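Local coordinates for Blr6230 protein (Bradyrhizobium diazoefficiens, PDB 5WCM) that probably hydrolyses beta-lactam antibiotics as a subclass B3 metallo-beta-lactamase and is held here with a zinc-bound aromatic sulfonamide, at residues 58-63 / 83-88; 67-72 / 151-156; 141-146 / 193-198. All coordinates share one frame; numbering follows the deposited sequence. Where two conformers were deposited one is given.

Interaction 1: 58-63 / 83-88; sequences FKVADI and KKETGA. With ZN (zinc ion), chain F.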
loop_
_atom_site.group_PDB
_atom_site.type_symbol
_atom_site.label_atom_id
_atom_site.label_comp_id
_atom_site.label_asym_id
_atom_site.label_seq_id
_atom_site.Cartn_x
_atom_site.Cartn_y
_atom_site.Cartn_z
ATOM N N PHE A 58 -17.153 11.828 -3.908
ATOM C CA PHE A 58 -17.351 10.433 -4.254
ATOM C C PHE A 58 -18.414 9.800 -3.377
ATOM O O PHE A 58 -18.686 10.256 -2.268
ATOM C CB PHE A 58 -16.061 9.633 -4.087
ATOM C CG PHE A 58 -14.983 10.012 -5.046
ATOM C CD1 PHE A 58 -15.138 9.780 -6.397
ATOM C CD2 PHE A 58 -13.793 10.572 -4.588
ATOM C CE1 PHE A 58 -14.129 10.102 -7.291
ATOM C CE2 PHE A 58 -12.785 10.913 -5.470
ATOM C CZ PHE A 58 -12.954 10.689 -6.823
ATOM N N LYS A 59 -18.965 8.720 -3.902
ATOM C CA LYS A 59 -19.887 7.859 -3.165
ATOM C C LYS A 59 -19.191 6.552 -2.804
ATOM O O LYS A 59 -18.700 5.843 -3.665
ATOM C CB LYS A 59 -21.187 7.577 -3.948
ATOM C CG LYS A 59 -22.047 8.803 -4.249
ATOM C CD LYS A 59 -23.326 8.420 -4.990
ATOM N N VAL A 60 -19.186 6.221 -1.523
ATOM C CA VAL A 60 -18.658 4.932 -1.082
ATOM C C VAL A 60 -19.313 3.772 -1.818
ATOM O O VAL A 60 -18.654 2.822 -2.209
ATOM C CB VAL A 60 -18.760 4.771 0.453
ATOM C CG1 VAL A 60 -18.466 3.343 0.913
ATOM C CG2 VAL A 60 -17.813 5.749 1.140
ATOM N N ALA A 61 -20.616 3.891 -2.065
ATOM C CA ALA A 61 -21.367 2.848 -2.782
ATOM C C ALA A 61 -20.853 2.559 -4.193
ATOM O O ALA A 61 -21.120 1.498 -4.735
ATOM C CB ALA A 61 -22.840 3.215 -2.828
ATOM N N ASP A 62 -20.091 3.488 -4.776
ATOM C CA ASP A 62 -19.522 3.315 -6.112
ATOM C C ASP A 62 -18.225 2.527 -6.152
ATOM O O ASP A 62 -17.679 2.287 -7.223
ATOM C CB ASP A 62 -19.326 4.672 -6.782
ATOM C CG ASP A 62 -20.644 5.332 -7.160
ATOM O OD1 ASP A 62 -21.694 4.636 -7.220
ATOM O OD2 ASP A 62 -20.603 6.554 -7.403
ATOM N N ILE A 63 -17.722 2.116 -4.987
ATOM C CA ILE A 63 -16.525 1.271 -4.934
ATOM C C ILE A 63 -16.857 -0.123 -5.432
ATOM O O ILE A 63 -17.708 -0.790 -4.852
ATOM C CB ILE A 63 -15.934 1.202 -3.519
ATOM C CG1 ILE A 63 -15.455 2.587 -3.082
ATOM C CG2 ILE A 63 -14.784 0.212 -3.461
ATOM C CD1 ILE A 63 -15.193 2.726 -1.596
ATOM N N LYS A 83 -16.197 -3.789 2.271
ATOM C CA LYS A 83 -16.617 -4.837 1.358
ATOM C C LYS A 83 -18.093 -5.218 1.568
ATOM O O LYS A 83 -18.857 -5.363 0.600
ATOM C CB LYS A 83 -15.724 -6.062 1.497
ATOM C CG LYS A 83 -15.896 -7.035 0.380
ATOM C CD LYS A 83 -15.001 -8.230 0.558
ATOM C CE LYS A 83 -15.573 -9.338 -0.263
ATOM N NZ LYS A 83 -14.721 -10.521 -0.131
ATOM N N LYS A 84 -18.499 -5.358 2.824
ATOM C CA LYS A 84 -19.876 -5.757 3.126
ATOM C C LYS A 84 -20.843 -4.668 2.664
ATOM O O LYS A 84 -21.872 -4.963 2.027
ATOM C CB LYS A 84 -20.063 -6.064 4.611
ATOM C CG LYS A 84 -21.472 -6.585 4.941
ATOM C CD LYS A 84 -21.536 -7.308 6.284
ATOM C CE LYS A 84 -22.970 -7.625 6.695
ATOM N NZ LYS A 84 -23.037 -8.018 8.128
ATOM N N GLU A 85 -20.516 -3.411 2.940
ATOM C CA GLU A 85 -21.470 -2.347 2.635
ATOM C C GLU A 85 -21.576 -2.012 1.151
ATOM O O GLU A 85 -22.606 -1.520 0.693
ATOM C CB GLU A 85 -21.247 -1.105 3.469
ATOM C CG GLU A 85 -20.088 -0.220 3.127
ATOM C CD GLU A 85 -19.960 0.882 4.168
ATOM O OE1 GLU A 85 -19.139 0.723 5.089
ATOM O OE2 GLU A 85 -20.727 1.861 4.098
ATOM N N THR A 86 -20.515 -2.286 0.402
ATOM C CA THR A 86 -20.483 -1.948 -1.027
ATOM C C THR A 86 -20.732 -3.114 -1.976
ATOM O O THR A 86 -21.106 -2.914 -3.141
ATOM C CB THR A 86 -19.124 -1.329 -1.418
ATOM O OG1 THR A 86 -18.084 -2.298 -1.215
ATOM C CG2 THR A 86 -18.851 -0.060 -0.616
ATOM N N GLY A 87 -20.472 -4.330 -1.506
ATOM C CA GLY A 87 -20.450 -5.511 -2.374
ATOM C C GLY A 87 -19.231 -5.604 -3.290
ATOM O O GLY A 87 -19.213 -6.420 -4.214
ATOM N N ALA A 88 -18.207 -4.793 -3.027
ATOM C CA ALA A 88 -16.972 -4.817 -3.822
ATOM C C ALA A 88 -16.217 -6.137 -3.697
ATOM O O ALA A 88 -16.414 -6.914 -2.763
ATOM C CB ALA A 88 -16.074 -3.670 -3.408
HETATM ZN ZN ZN F . -19.389 1.553 6.870
HETATM O O HOH W 1 -22.522 -0.587 -3.671
HETATM O O HOH W 2 -19.688 -2.549 -5.405
HETATM O O HOH W 3 -20.942 0.378 7.218
#
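Two flat groups, the carboxylate of Glu85 and the peptide carbonyl of Val60, each receive a methyl across this contact. Val60 CG1 stands over one face of the Glu85 carboxylate, 4.2 Å from OE2, while the zinc ion sits out beyond the other oxygen, OE1, at 2.0 Å. Thr86 CG2 in turn comes down on Val60 O from one face of its peptide group, at 3.3 Å. The setting is a beta-alpha-beta crossover of the metallo-beta-lactamase fold: 58-63 leads into strand 63-67. The other segment, 83-88, carries the end of helix 79-86 just before the parallel neighbour strand 89-93.

The helix ends at Thr86, and Gly87, with positive phi, turns the chain away; the turn is secured by Thr86. With OG1 placed between the backbone N and the carbonyl carbon (chi1 63°), the hydroxyl accepts from Ala88 N at 3.1 Å, making an ST turn, and is also hydrogen-bonded to Ile82 O one turn back. The same rotation leaves CG2 as the methyl that meets Val60, where it touches CG1 at 3.8 Å as well as the carbonyl. Farther along both chains, Ala88 CB rests against Ile63 CG2. Short aliphatic groups carry the direct packing; no direct hydrogen bond joins the segments.

Glu85 belongs to a peripheral metal site completed by Lys50, Glu81 and a water, which ties this helix to helix 46-55; Lys50 also packs on Val60. Polar linkage between the segments is left to water. At the helix end, Thr86 O accepts from two waters: one also donates to Ala61 O, and the other, 2.7 Å from Thr86 O, donates equally closely to Ile63 O.

Interaction 2: 67-72 / 151-156; sequences LNTHAH and TSWEMT. With ZN (zinc ion), chain C; 4NZ (4-nitrobenzenesulfonamide), chain I.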
loop_
_atom_site.group_PDB
_atom_site.type_symbol
_atom_site.label_atom_id
_atom_site.label_comp_id
_atom_site.label_asym_id
_atom_site.label_seq_id
_atom_site.Cartn_x
_atom_site.Cartn_y
_atom_site.Cartn_z
ATOM N N LEU A 67 -8.333 -2.957 -3.521
ATOM C CA LEU A 67 -7.010 -3.554 -3.701
ATOM C C LEU A 67 -6.208 -3.362 -2.433
ATOM O O LEU A 67 -6.360 -2.344 -1.750
ATOM C CB LEU A 67 -6.257 -2.930 -4.890
ATOM C CG LEU A 67 -6.562 -3.572 -6.253
ATOM C CD1 LEU A 67 -8.043 -3.666 -6.608
ATOM C CD2 LEU A 67 -5.808 -2.814 -7.336
ATOM N N ASN A 68 -5.333 -4.323 -2.148
ATOM C CA ASN A 68 -4.456 -4.231 -0.969
ATOM C C ASN A 68 -3.013 -4.213 -1.436
ATOM O O ASN A 68 -2.627 -4.987 -2.335
ATOM C CB ASN A 68 -4.695 -5.457 -0.060
ATOM C CG ASN A 68 -4.010 -5.411 1.330
ATOM O OD1 ASN A 68 -3.685 -6.482 1.859
ATOM N ND2 ASN A 68 -3.870 -4.247 1.958
ATOM N N THR A 69 -2.202 -3.386 -0.779
ATOM C CA THR A 69 -0.740 -3.450 -0.902
ATOM C C THR A 69 -0.191 -4.578 -0.039
ATOM O O THR A 69 0.545 -5.427 -0.510
ATOM C CB THR A 69 -0.064 -2.123 -0.498
ATOM O OG1 THR A 69 -0.564 -1.693 0.769
ATOM C CG2 THR A 69 -0.263 -1.056 -1.556
ATOM N N HIS A 70 -0.536 -4.578 1.238
ATOM C CA HIS A 70 -0.105 -5.672 2.123
ATOM C C HIS A 70 -0.985 -5.795 3.337
ATOM O O HIS A 70 -1.609 -4.829 3.782
ATOM C CB HIS A 70 1.366 -5.529 2.543
ATOM C CG HIS A 70 1.627 -4.477 3.586
ATOM N ND1 HIS A 70 2.004 -3.186 3.276
ATOM C CD2 HIS A 70 1.612 -4.545 4.942
ATOM C CE1 HIS A 70 2.209 -2.512 4.400
ATOM N NE2 HIS A 70 1.977 -3.313 5.431
ATOM N N ALA A 71 -0.999 -6.994 3.897
ATOM C CA ALA A 71 -2.048 -7.378 4.839
ATOM C C ALA A 71 -1.638 -7.183 6.298
ATOM O O ALA A 71 -1.522 -8.158 7.041
ATOM C CB ALA A 71 -2.441 -8.819 4.569
ATOM N N HIS A 72 -1.432 -5.929 6.679
ATOM C CA HIS A 72 -1.304 -5.512 8.084
ATOM C C HIS A 72 -2.487 -4.665 8.466
ATOM O O HIS A 72 -3.047 -3.987 7.598
ATOM C CB HIS A 72 -0.001 -4.757 8.351
ATOM C CG HIS A 72 1.235 -5.597 8.239
ATOM N ND1 HIS A 72 2.481 -5.052 7.979
ATOM C CD2 HIS A 72 1.416 -6.936 8.334
ATOM C CE1 HIS A 72 3.368 -6.029 7.936
ATOM N NE2 HIS A 72 2.751 -7.179 8.138
ATOM N N THR A 151 2.125 -6.649 -2.516
ATOM C CA THR A 151 1.900 -6.407 -3.938
ATOM C C THR A 151 1.992 -4.917 -4.221
ATOM O O THR A 151 1.232 -4.127 -3.660
ATOM C CB THR A 151 0.533 -6.944 -4.381
ATOM O OG1 THR A 151 0.462 -8.338 -4.070
ATOM C CG2 THR A 151 0.352 -6.766 -5.866
ATOM N N SER A 152 2.942 -4.547 -5.076
ATOM C CA SER A 152 3.048 -3.188 -5.571
ATOM C C SER A 152 2.248 -3.067 -6.865
ATOM O O SER A 152 2.321 -3.922 -7.747
ATOM C CB SER A 152 4.515 -2.815 -5.789
ATOM O OG SER A 152 5.261 -2.867 -4.581
ATOM N N TRP A 153 1.472 -2.007 -6.967
ATOM C CA TRP A 153 0.505 -1.866 -8.062
ATOM C C TRP A 153 0.931 -0.766 -9.024
ATOM O O TRP A 153 1.111 0.379 -8.604
ATOM C CB TRP A 153 -0.868 -1.556 -7.507
ATOM C CG TRP A 153 -1.483 -2.686 -6.734
ATOM C CD1 TRP A 153 -1.505 -2.851 -5.376
ATOM C CD2 TRP A 153 -2.179 -3.801 -7.287
ATOM N NE1 TRP A 153 -2.171 -4.001 -5.058
ATOM C CE2 TRP A 153 -2.609 -4.599 -6.214
ATOM C CE3 TRP A 153 -2.480 -4.208 -8.596
ATOM C CZ2 TRP A 153 -3.323 -5.772 -6.409
ATOM C CZ3 TRP A 153 -3.191 -5.357 -8.780
ATOM C CH2 TRP A 153 -3.621 -6.125 -7.700
ATOM N N GLU A 154 1.028 -1.111 -10.314
ATOM C CA GLU A 154 1.446 -0.191 -11.381
ATOM C C GLU A 154 0.223 0.299 -12.158
ATOM O O GLU A 154 -0.628 -0.505 -12.514
ATOM C CB GLU A 154 2.421 -0.941 -12.309
ATOM C CG GLU A 154 2.825 -0.267 -13.614
ATOM C CD GLU A 154 3.860 -1.084 -14.369
ATOM O OE1 GLU A 154 4.871 -0.500 -14.810
ATOM O OE2 GLU A 154 3.662 -2.309 -14.509
ATOM N N MET A 155 0.170 1.598 -12.463
ATOM C CA MET A 155 -0.851 2.159 -13.356
ATOM C C MET A 155 -0.285 3.355 -14.113
ATOM O O MET A 155 0.634 4.012 -13.625
ATOM C CB MET A 155 -2.108 2.571 -12.566
ATOM C CG MET A 155 -1.960 3.778 -11.649
ATOM S SD MET A 155 -3.547 4.222 -10.909
ATOM C CE MET A 155 -4.673 3.459 -12.071
ATOM N N THR A 156 -0.912 3.647 -15.245
ATOM C CA THR A 156 -0.552 4.777 -16.097
ATOM C C THR A 156 -1.549 5.878 -15.832
ATOM O O THR A 156 -2.760 5.638 -15.803
ATOM C CB THR A 156 -0.571 4.406 -17.589
ATOM O OG1 THR A 156 0.281 3.279 -17.793
ATOM C CG2 THR A 156 -0.097 5.578 -18.500
HETATM ZN ZN ZN C . 2.963 -3.177 7.233
HETATM S S 4NZ I . 3.937 -1.306 9.320
HETATM C C1 4NZ I . 2.106 -1.810 13.384
HETATM N N1 4NZ I . 2.917 -1.444 8.177
HETATM O O1 4NZ I . 4.464 0.016 9.271
HETATM C C2 4NZ I . 1.330 -2.099 12.278
HETATM O O2 4NZ I . 4.869 -2.376 9.183
HETATM C C3 4NZ I . 1.886 -1.950 11.017
HETATM C C4 4NZ I . 3.188 -1.500 10.899
HETATM C C5 4NZ I . 3.959 -1.234 12.018
HETATM C C6 4NZ I . 3.419 -1.405 13.274
HETATM N N7 4NZ I . 1.481 -1.814 14.711
HETATM O O12 4NZ I . 0.284 -2.017 14.787
HETATM O O13 4NZ I . 2.195 -1.622 15.685
HETATM O O HOH W 4 2.149 -1.812 8.371
#
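Trp153 reaches from strand 151-159 to Leu67 and Asn68, and its side chain can be traced atom by atom. CB leaves the strand toward the 67-72 loop, and with CG beside the backbone N (chi1 -68°) the indole is laid between two methyl groups, Leu67 CD2 and Thr151 CG2. CD1 passes near Thr69 CG2. Next to it, NE1 donates to Asn68 O at 2.9 Å, with an almost straight N-H...O angle of 178°; the oxygen lies in the indole plane, although the donor approaches it from well above the carbonyl plane. The far, six-membered ring carries Leu67 CD2 squarely over its centre, 3.6 Å from the centroid, a CH-pi contact only 5° off the ring normal. Leu67 CG sits over the CZ2 side at 3.9 Å. On the opposite face lies Thr151 CG2, offset toward the rim.

A second bond fixes the backbone beside the indole: Thr151 N donates to Thr69 O at 2.8 Å. The loop is thus gripped at two successive carbonyls. Asn68 ND2 makes a bent bond to His70 O within the loop and a second to Asp39 OD1, and the Thr69 hydroxyl bonds Asp39 OD2.

These second-shell contacts anchor the chain immediately before its metal ligands. His70 NE2 and His72 ND1 both bind the zinc ion at 2.1 Å, with His146 and the sulfonamide N1 as the remaining ligands. The sequence from His70 to His75 is the His-X-His-X-Asp-His zinc-binding motif of metallo-beta-lactamases, here at the junction of the two halves of the alpha-beta/beta-alpha sandwich.

Interaction 3: 141-146 / 193-198; sequences HATPGH and RATFAK. With ZN (zinc ion), chain E; ZN (zinc ion), chain C; 4NZ (4-nitrobenzenesulfonamide), chain I.
A metal bridge and one hydroxyl bond join the end of strand 136-142, with the loop after it, to helix 188-201, which packs on the outside of the sandwich. His141 ND1 and Lys198 NZ bind the same zinc ion, at 2.0 and 2.1 Å; Glu127 is the third protein ligand. The two side chains cross at about a right angle, and the lysine reaches the metal because its chain is extended until the last torsion (chi4 60°), where it bends the amine round to the ion. A zinc-bound lysine nitrogen is probably present as the neutral amine. In one of the two conformers of Glu154, its OE2 pairs with His141 NE2, the ring nitrogen away from the metal.

On its way the lysine chain supplies packing: CE lies 3.4 Å from Ala142 O and 3.8 Å from Thr143 CG2. One helical turn earlier, Thr195 provides the polar grip. Its OG1 lies between two carbonyls, Pro144 O across the contact at 2.7 Å, approached in the carbonyl plane and on a lone pair, and Asp191 O of its own helix; its single proton can serve both only by being shared or by alternating. The other branch, CG2, turned anti to the backbone N, meets Thr143 CB at 3.8 Å. Thr143 OG1 has its own partner in Ser152 OG.

The loop so pinned continues through Gly145 to His146, whose NE2 binds the active-site zinc ion at 2.1 Å and whose ND1 is hydrogen-bonded to Thr173 O; the sulfonamide O2 lies close to its CE1. Helix 188-201 has two neighbours: Thr195 and Lys198 face the end of strand 136-142, whereas Phe196 and Arg193 turn to the long C-terminal helix 237-259, Arg193 also forming a salt bridge with Asp250.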
loop_
_atom_site.group_PDB
_atom_site.type_symbol
_atom_site.label_atom_id
_atom_site.label_comp_id
_atom_site.label_asym_id
_atom_site.label_seq_id
_atom_site.Cartn_x
_atom_site.Cartn_y
_atom_site.Cartn_z
ATOM N N HIS A 141 2.612 -6.329 -9.119
ATOM C CA HIS A 141 4.010 -6.752 -9.025
ATOM C C HIS A 141 4.249 -7.406 -7.667
ATOM O O HIS A 141 3.928 -6.812 -6.630
ATOM C CB HIS A 141 4.962 -5.584 -9.218
ATOM C CG HIS A 141 4.893 -4.984 -10.577
ATOM N ND1 HIS A 141 5.691 -5.410 -11.625
ATOM C CD2 HIS A 141 4.109 -3.993 -11.058
ATOM C CE1 HIS A 141 5.379 -4.697 -12.696
ATOM N NE2 HIS A 141 4.427 -3.835 -12.381
ATOM N N ALA A 142 4.786 -8.622 -7.690
ATOM C CA ALA A 142 5.121 -9.321 -6.468
ATOM C C ALA A 142 6.393 -8.722 -5.868
ATOM O O ALA A 142 7.494 -8.881 -6.411
ATOM C CB ALA A 142 5.283 -10.806 -6.725
ATOM N N THR A 143 6.228 -8.020 -4.748
ATOM C CA THR A 143 7.331 -7.381 -4.029
ATOM C C THR A 143 7.288 -7.792 -2.547
ATOM O O THR A 143 7.156 -6.946 -1.667
ATOM C CB THR A 143 7.263 -5.853 -4.184
ATOM O OG1 THR A 143 5.940 -5.405 -3.900
ATOM C CG2 THR A 143 7.581 -5.415 -5.616
ATOM N N PRO A 144 7.454 -9.098 -2.270
ATOM C CA PRO A 144 7.354 -9.601 -0.912
ATOM C C PRO A 144 8.522 -9.197 -0.017
ATOM O O PRO A 144 9.563 -8.694 -0.470
ATOM C CB PRO A 144 7.334 -11.120 -1.108
ATOM C CG PRO A 144 8.136 -11.314 -2.345
ATOM C CD PRO A 144 7.714 -10.190 -3.227
ATOM N N GLY A 145 8.335 -9.439 1.272
ATOM C CA GLY A 145 9.311 -9.133 2.312
ATOM C C GLY A 145 8.580 -8.554 3.493
ATOM O O GLY A 145 8.474 -9.164 4.558
ATOM N N HIS A 146 8.053 -7.348 3.296
ATOM C CA HIS A 146 7.310 -6.693 4.370
ATOM C C HIS A 146 6.093 -7.531 4.777
ATOM O O HIS A 146 5.750 -7.576 5.960
ATOM C CB HIS A 146 6.951 -5.274 3.960
ATOM C CG HIS A 146 6.245 -4.508 5.024
ATOM N ND1 HIS A 146 6.903 -3.814 6.014
ATOM C CD2 HIS A 146 4.925 -4.363 5.276
ATOM C CE1 HIS A 146 6.014 -3.272 6.826
ATOM N NE2 HIS A 146 4.800 -3.576 6.393
ATOM N N ARG A 193 15.505 -8.835 -0.153
ATOM C CA ARG A 193 16.633 -8.608 -1.086
ATOM C C ARG A 193 16.174 -8.490 -2.524
ATOM O O ARG A 193 16.590 -7.590 -3.268
ATOM C CB ARG A 193 17.640 -9.770 -1.079
ATOM C CG ARG A 193 18.307 -10.114 0.224
ATOM C CD ARG A 193 19.153 -8.976 0.707
ATOM N NE ARG A 193 20.059 -9.434 1.746
ATOM C CZ ARG A 193 20.850 -8.644 2.463
ATOM N NH1 ARG A 193 20.856 -7.347 2.228
ATOM N NH2 ARG A 193 21.585 -9.120 3.351
ATOM N N ALA A 194 15.382 -9.462 -2.939
ATOM C CA ALA A 194 14.825 -9.482 -4.291
ATOM C C ALA A 194 13.980 -8.241 -4.579
ATOM O O ALA A 194 14.027 -7.671 -5.665
ATOM C CB ALA A 194 14.013 -10.744 -4.549
ATOM N N THR A 195 13.197 -7.828 -3.586
ATOM C CA THR A 195 12.308 -6.688 -3.722
ATOM C C THR A 195 13.054 -5.367 -3.877
ATOM O O THR A 195 12.696 -4.563 -4.727
ATOM C CB THR A 195 11.301 -6.669 -2.571
ATOM O OG1 THR A 195 10.362 -7.703 -2.839
ATOM C CG2 THR A 195 10.569 -5.314 -2.432
ATOM N N PHE A 196 14.099 -5.164 -3.082
ATOM C CA PHE A 196 14.901 -3.946 -3.221
ATOM C C PHE A 196 15.490 -3.860 -4.637
ATOM O O PHE A 196 15.429 -2.815 -5.296
ATOM C CB PHE A 196 16.034 -3.853 -2.198
ATOM C CG PHE A 196 15.592 -3.956 -0.772
ATOM C CD1 PHE A 196 14.454 -3.299 -0.306
ATOM C CD2 PHE A 196 16.363 -4.664 0.132
ATOM C CE1 PHE A 196 14.068 -3.414 1.019
ATOM C CE2 PHE A 196 15.998 -4.766 1.451
ATOM C CZ PHE A 196 14.854 -4.142 1.897
ATOM N N ALA A 197 16.064 -4.967 -5.102
ATOM C CA ALA A 197 16.625 -5.018 -6.460
ATOM C C ALA A 197 15.568 -4.787 -7.552
ATOM O O ALA A 197 15.776 -3.998 -8.489
ATOM C CB ALA A 197 17.350 -6.333 -6.689
ATOM N N LYS A 198 14.432 -5.458 -7.402
ATOM C CA LYS A 198 13.325 -5.331 -8.350
ATOM C C LYS A 198 12.835 -3.875 -8.418
ATOM O O LYS A 198 12.647 -3.322 -9.509
ATOM C CB LYS A 198 12.173 -6.241 -7.944
ATOM C CG LYS A 198 10.939 -6.117 -8.813
ATOM C CD LYS A 198 9.874 -7.090 -8.341
ATOM C CE LYS A 198 8.537 -6.891 -9.022
ATOM N NZ LYS A 198 8.650 -7.063 -10.488
HETATM ZN ZN ZN E . 7.043 -6.898 -11.762
HETATM ZN ZN ZN C . 2.963 -3.177 7.233
HETATM S S 4NZ I . 3.937 -1.306 9.320
HETATM C C1 4NZ I . 2.106 -1.810 13.384
HETATM N N1 4NZ I . 2.917 -1.444 8.177
HETATM O O1 4NZ I . 4.464 0.016 9.271
HETATM C C2 4NZ I . 1.330 -2.099 12.278
HETATM O O2 4NZ I . 4.869 -2.376 9.183
HETATM C C3 4NZ I . 1.886 -1.950 11.017
HETATM C C4 4NZ I . 3.188 -1.500 10.899
HETATM C C5 4NZ I . 3.959 -1.234 12.018
HETATM C C6 4NZ I . 3.419 -1.405 13.274
HETATM N N7 4NZ I . 1.481 -1.814 14.711
HETATM O O12 4NZ I . 0.284 -2.017 14.787
HETATM O O13 4NZ I . 2.195 -1.622 15.685
HETATM O O HOH W 4 2.149 -1.812 8.371
#

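From the N terminus, 58-63 comes first and interaction 1 closes a short loop at 83-88, where a helix end meets the turn before strand 63-67. Inside that loop lies 67-72, whose partner 151-156 is much farther on, so interactions 1 and 2 cross; interaction 2 ties a loop of the first sheet, that of strands 63-67 and 89-93, to a strand of the second. Before it closes, 141-146 opens interaction 3, which ends at 193-198, so 2 and 3 cross as well, whereas 1 and 3 follow in series. Interactions 2 and 3 share neighbouring strands and the active-site zinc ion with its sulfonamide; interaction 1 lies about 31 Å from interaction 3, centre to centre.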